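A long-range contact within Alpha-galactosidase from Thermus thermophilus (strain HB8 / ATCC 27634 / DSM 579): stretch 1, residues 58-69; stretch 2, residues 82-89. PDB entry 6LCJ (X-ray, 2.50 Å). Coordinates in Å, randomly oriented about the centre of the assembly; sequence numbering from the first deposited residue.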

# COMPACT_ATOMS: atom_id res chain seq x y z
N TRP E 58 -10.58 -5.63 -34.60
CA TRP E 58 -10.70 -6.98 -34.04
C TRP E 58 -9.59 -7.20 -33.03
O TRP E 58 -8.41 -6.97 -33.33
CB TRP E 58 -10.62 -8.03 -35.15
CG TRP E 58 -11.85 -8.10 -36.02
CD1 TRP E 58 -12.06 -7.44 -37.21
CD2 TRP E 58 -13.04 -8.84 -35.76
NE1 TRP E 58 -13.31 -7.74 -37.70
CE2 TRP E 58 -13.94 -8.60 -36.83
CE3 TRP E 58 -13.45 -9.70 -34.73
CZ2 TRP E 58 -15.20 -9.18 -36.91
CZ3 TRP E 58 -14.70 -10.27 -34.80
CH2 TRP E 58 -15.57 -10.01 -35.88
N VAL E 59 -9.95 -7.64 -31.83
CA VAL E 59 -8.97 -7.88 -30.78
C VAL E 59 -9.13 -9.31 -30.25
O VAL E 59 -10.12 -10.00 -30.52
CB VAL E 59 -9.09 -6.87 -29.61
CG1 VAL E 59 -9.08 -5.46 -30.12
CG2 VAL E 59 -10.34 -7.16 -28.78
N ASP E 60 -8.13 -9.73 -29.49
CA ASP E 60 -8.14 -11.02 -28.82
C ASP E 60 -8.81 -10.86 -27.47
O ASP E 60 -8.24 -10.19 -26.59
CB ASP E 60 -6.72 -11.54 -28.67
CG ASP E 60 -6.64 -12.96 -28.12
OD1 ASP E 60 -7.66 -13.52 -27.66
OD2 ASP E 60 -5.52 -13.52 -28.16
N PRO E 61 -9.99 -11.44 -27.23
CA PRO E 61 -10.64 -11.25 -25.94
C PRO E 61 -9.96 -12.00 -24.81
O PRO E 61 -10.40 -11.87 -23.67
CB PRO E 61 -12.06 -11.80 -26.17
CG PRO E 61 -12.04 -12.50 -27.50
CD PRO E 61 -10.63 -12.50 -28.02
N ALA E 62 -8.93 -12.80 -25.11
CA ALA E 62 -8.22 -13.51 -24.06
C ALA E 62 -7.28 -12.59 -23.30
O ALA E 62 -7.16 -12.68 -22.08
CB ALA E 62 -7.45 -14.69 -24.65
N GLN E 63 -6.61 -11.68 -24.02
CA GLN E 63 -5.67 -10.76 -23.40
C GLN E 63 -6.41 -9.58 -22.78
O GLN E 63 -7.49 -9.19 -23.23
CB GLN E 63 -4.67 -10.29 -24.44
CG GLN E 63 -4.12 -11.44 -25.28
CD GLN E 63 -3.49 -10.98 -26.59
OE1 GLN E 63 -3.12 -9.81 -26.73
NE2 GLN E 63 -3.36 -11.91 -27.54
N ALA E 64 -5.84 -9.03 -21.75
CA ALA E 64 -6.48 -7.91 -21.10
C ALA E 64 -6.22 -6.62 -21.87
O ALA E 64 -5.19 -6.47 -22.53
CB ALA E 64 -5.97 -7.77 -19.67
N PRO E 65 -7.16 -5.67 -21.82
CA PRO E 65 -6.93 -4.37 -22.47
C PRO E 65 -5.92 -3.52 -21.71
O PRO E 65 -5.93 -3.44 -20.48
CB PRO E 65 -8.31 -3.72 -22.47
CG PRO E 65 -9.11 -4.48 -21.44
CD PRO E 65 -8.58 -5.87 -21.46
N THR E 66 -5.06 -2.83 -22.47
CA THR E 66 -4.02 -1.96 -21.91
C THR E 66 -4.62 -0.61 -21.52
O THR E 66 -5.27 0.03 -22.34
CB THR E 66 -2.91 -1.75 -22.94
OG1 THR E 66 -2.52 -3.00 -23.53
CG2 THR E 66 -1.71 -1.09 -22.29
N PRO E 67 -4.39 -0.14 -20.29
CA PRO E 67 -4.88 1.20 -19.93
C PRO E 67 -4.31 2.27 -20.84
O PRO E 67 -3.15 2.23 -21.23
CB PRO E 67 -4.39 1.38 -18.48
CG PRO E 67 -4.14 -0.03 -17.98
CD PRO E 67 -3.67 -0.79 -19.19
N LEU E 68 -5.15 3.24 -21.17
CA LEU E 68 -4.79 4.34 -22.05
C LEU E 68 -4.28 5.49 -21.20
O LEU E 68 -4.91 5.85 -20.20
CB LEU E 68 -6.00 4.78 -22.88
CG LEU E 68 -5.82 5.83 -23.97
CD1 LEU E 68 -6.79 5.57 -25.10
CD2 LEU E 68 -6.00 7.24 -23.43
N LEU E 69 -3.15 6.06 -21.59
CA LEU E 69 -2.52 7.14 -20.85
C LEU E 69 -2.37 8.35 -21.75
O LEU E 69 -2.37 8.23 -22.98
CB LEU E 69 -1.13 6.73 -20.33
CG LEU E 69 -1.10 5.52 -19.38
CD1 LEU E 69 0.30 5.27 -18.88
CD2 LEU E 69 -2.06 5.73 -18.23
N LEU E 82 -15.73 2.40 -21.36
CA LEU E 82 -14.96 1.44 -22.15
C LEU E 82 -13.48 1.45 -21.81
O LEU E 82 -12.79 0.47 -22.08
CB LEU E 82 -15.13 1.75 -23.64
CG LEU E 82 -16.21 1.07 -24.48
CD1 LEU E 82 -17.54 1.05 -23.75
CD2 LEU E 82 -16.34 1.81 -25.80
N LEU E 83 -12.96 2.55 -21.27
CA LEU E 83 -11.54 2.71 -21.02
C LEU E 83 -11.15 2.44 -19.57
O LEU E 83 -9.96 2.28 -19.29
CB LEU E 83 -11.09 4.12 -21.42
CG LEU E 83 -11.16 4.47 -22.90
CD1 LEU E 83 -10.59 5.85 -23.14
CD2 LEU E 83 -10.45 3.43 -23.75
N GLU E 84 -12.10 2.41 -18.64
CA GLU E 84 -11.81 2.08 -17.25
C GLU E 84 -12.05 0.61 -16.93
O GLU E 84 -11.76 0.20 -15.81
CB GLU E 84 -12.65 2.95 -16.29
CG GLU E 84 -12.65 4.46 -16.57
CD GLU E 84 -11.36 5.17 -16.15
OE1 GLU E 84 -10.74 4.76 -15.14
OE2 GLU E 84 -10.97 6.15 -16.84
N ALA E 85 -12.58 -0.17 -17.86
CA ALA E 85 -13.04 -1.52 -17.56
C ALA E 85 -11.97 -2.56 -17.86
O ALA E 85 -11.17 -2.40 -18.79
CB ALA E 85 -14.31 -1.84 -18.37
N GLY E 86 -11.95 -3.62 -17.05
CA GLY E 86 -10.99 -4.70 -17.24
C GLY E 86 -11.37 -5.70 -18.31
O GLY E 86 -10.50 -6.41 -18.82
N ALA E 87 -12.65 -5.79 -18.66
CA ALA E 87 -13.11 -6.65 -19.73
C ALA E 87 -13.20 -5.84 -21.02
O ALA E 87 -12.94 -4.64 -21.05
CB ALA E 87 -14.43 -7.30 -19.35
N TRP E 88 -13.55 -6.51 -22.11
CA TRP E 88 -13.57 -5.89 -23.43
C TRP E 88 -14.98 -5.41 -23.73
O TRP E 88 -15.87 -6.22 -24.00
CB TRP E 88 -13.10 -6.87 -24.49
CG TRP E 88 -11.61 -7.05 -24.57
CD1 TRP E 88 -10.89 -8.12 -24.13
CD2 TRP E 88 -10.67 -6.14 -25.16
NE1 TRP E 88 -9.56 -7.93 -24.40
CE2 TRP E 88 -9.40 -6.73 -25.04
CE3 TRP E 88 -10.78 -4.90 -25.79
CZ2 TRP E 88 -8.24 -6.11 -25.51
CZ3 TRP E 88 -9.63 -4.29 -26.26
CH2 TRP E 88 -8.38 -4.90 -26.11
N TRP E 89 -15.18 -4.09 -23.70
CA TRP E 89 -16.47 -3.47 -23.98
C TRP E 89 -16.38 -2.64 -25.26
O TRP E 89 -15.43 -1.88 -25.45
CB TRP E 89 -16.91 -2.56 -22.83
CG TRP E 89 -17.52 -3.23 -21.66
CD1 TRP E 89 -16.90 -3.57 -20.50
CD2 TRP E 89 -18.90 -3.61 -21.50
NE1 TRP E 89 -17.80 -4.15 -19.63
CE2 TRP E 89 -19.03 -4.18 -20.22
CE3 TRP E 89 -20.03 -3.54 -22.33
CZ2 TRP E 89 -20.24 -4.67 -19.75
CZ3 TRP E 89 -21.23 -4.03 -21.85
CH2 TRP E 89 -21.33 -4.58 -20.57

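A tryptophan side chain can join two stretches of chain in two ways at once, because its indole offers a single polar N-H at the edge and two broad apolar faces. The contact between residues 58-69 and 82-89 of this alpha-galactosidase is a compact example. W88 points its CA-to-CB bond toward the first stretch and has more area covered there than any other residue of the pair.

The polar part of the contact centres on a hydrogen bond. NE1 of W88 donates to the backbone carbonyl O of Q63 at 2.7 Å, with an N-H...acceptor angle of 156°, so the bond is short and fairly straight. The acceptor lies near the plane of the indole, at its edge, which is where the N-H points. Because the acceptor is a main-chain atom, the bond depends on the path of the loop rather than on the glutamine side chain. That path carries hydrogen bonds of its own: the backbone N of A62 donates to OD1 of D60 at 2.9 Å, and NE2 of Q63 makes a weak bond to OD2 of D60 at 2.8 Å. D60 points away from the second stretch, and its carboxylate serves the turn instead.

The apolar part is a sandwich. Over one face of W88, CG2 of V59 sits 3.6 Å from the centroid of the six-membered ring and only 6° off the ring normal. Over the opposite face, CB of P65 lies 3.8 Å from the same centroid, 12° off the normal. Both are CH-pi contacts, and their small offsets place each carbon almost directly above the ring. The proline reaches further along the indole, with its CD 3.8 Å from CE2 of W88. P61 adds a more oblique approach, its CA 3.6 Å from CD1 of W88.

P65 also packs against the backbone that leads into the tryptophan. Its CD comes within 3.3 Å of the carbonyl O of G86, and its CG lies 3.9 Å from the O of A85 and likewise from the O of A87. One small ring thus meets both an aromatic face and a run of three carbonyls.

Away from the indole, the remaining side-chain contact is aliphatic. CD1 of L68 meets CD1 of L83 at 4.3 Å, a looser approach than the CH-pi contacts over the ring. L68 points toward the second stretch, whereas L83 sets out sideways and brings its end nearer.

The general lesson is that edge and faces can be satisfied together when one stretch of chain, here the end of a strand and the loop after it, wraps around an indole.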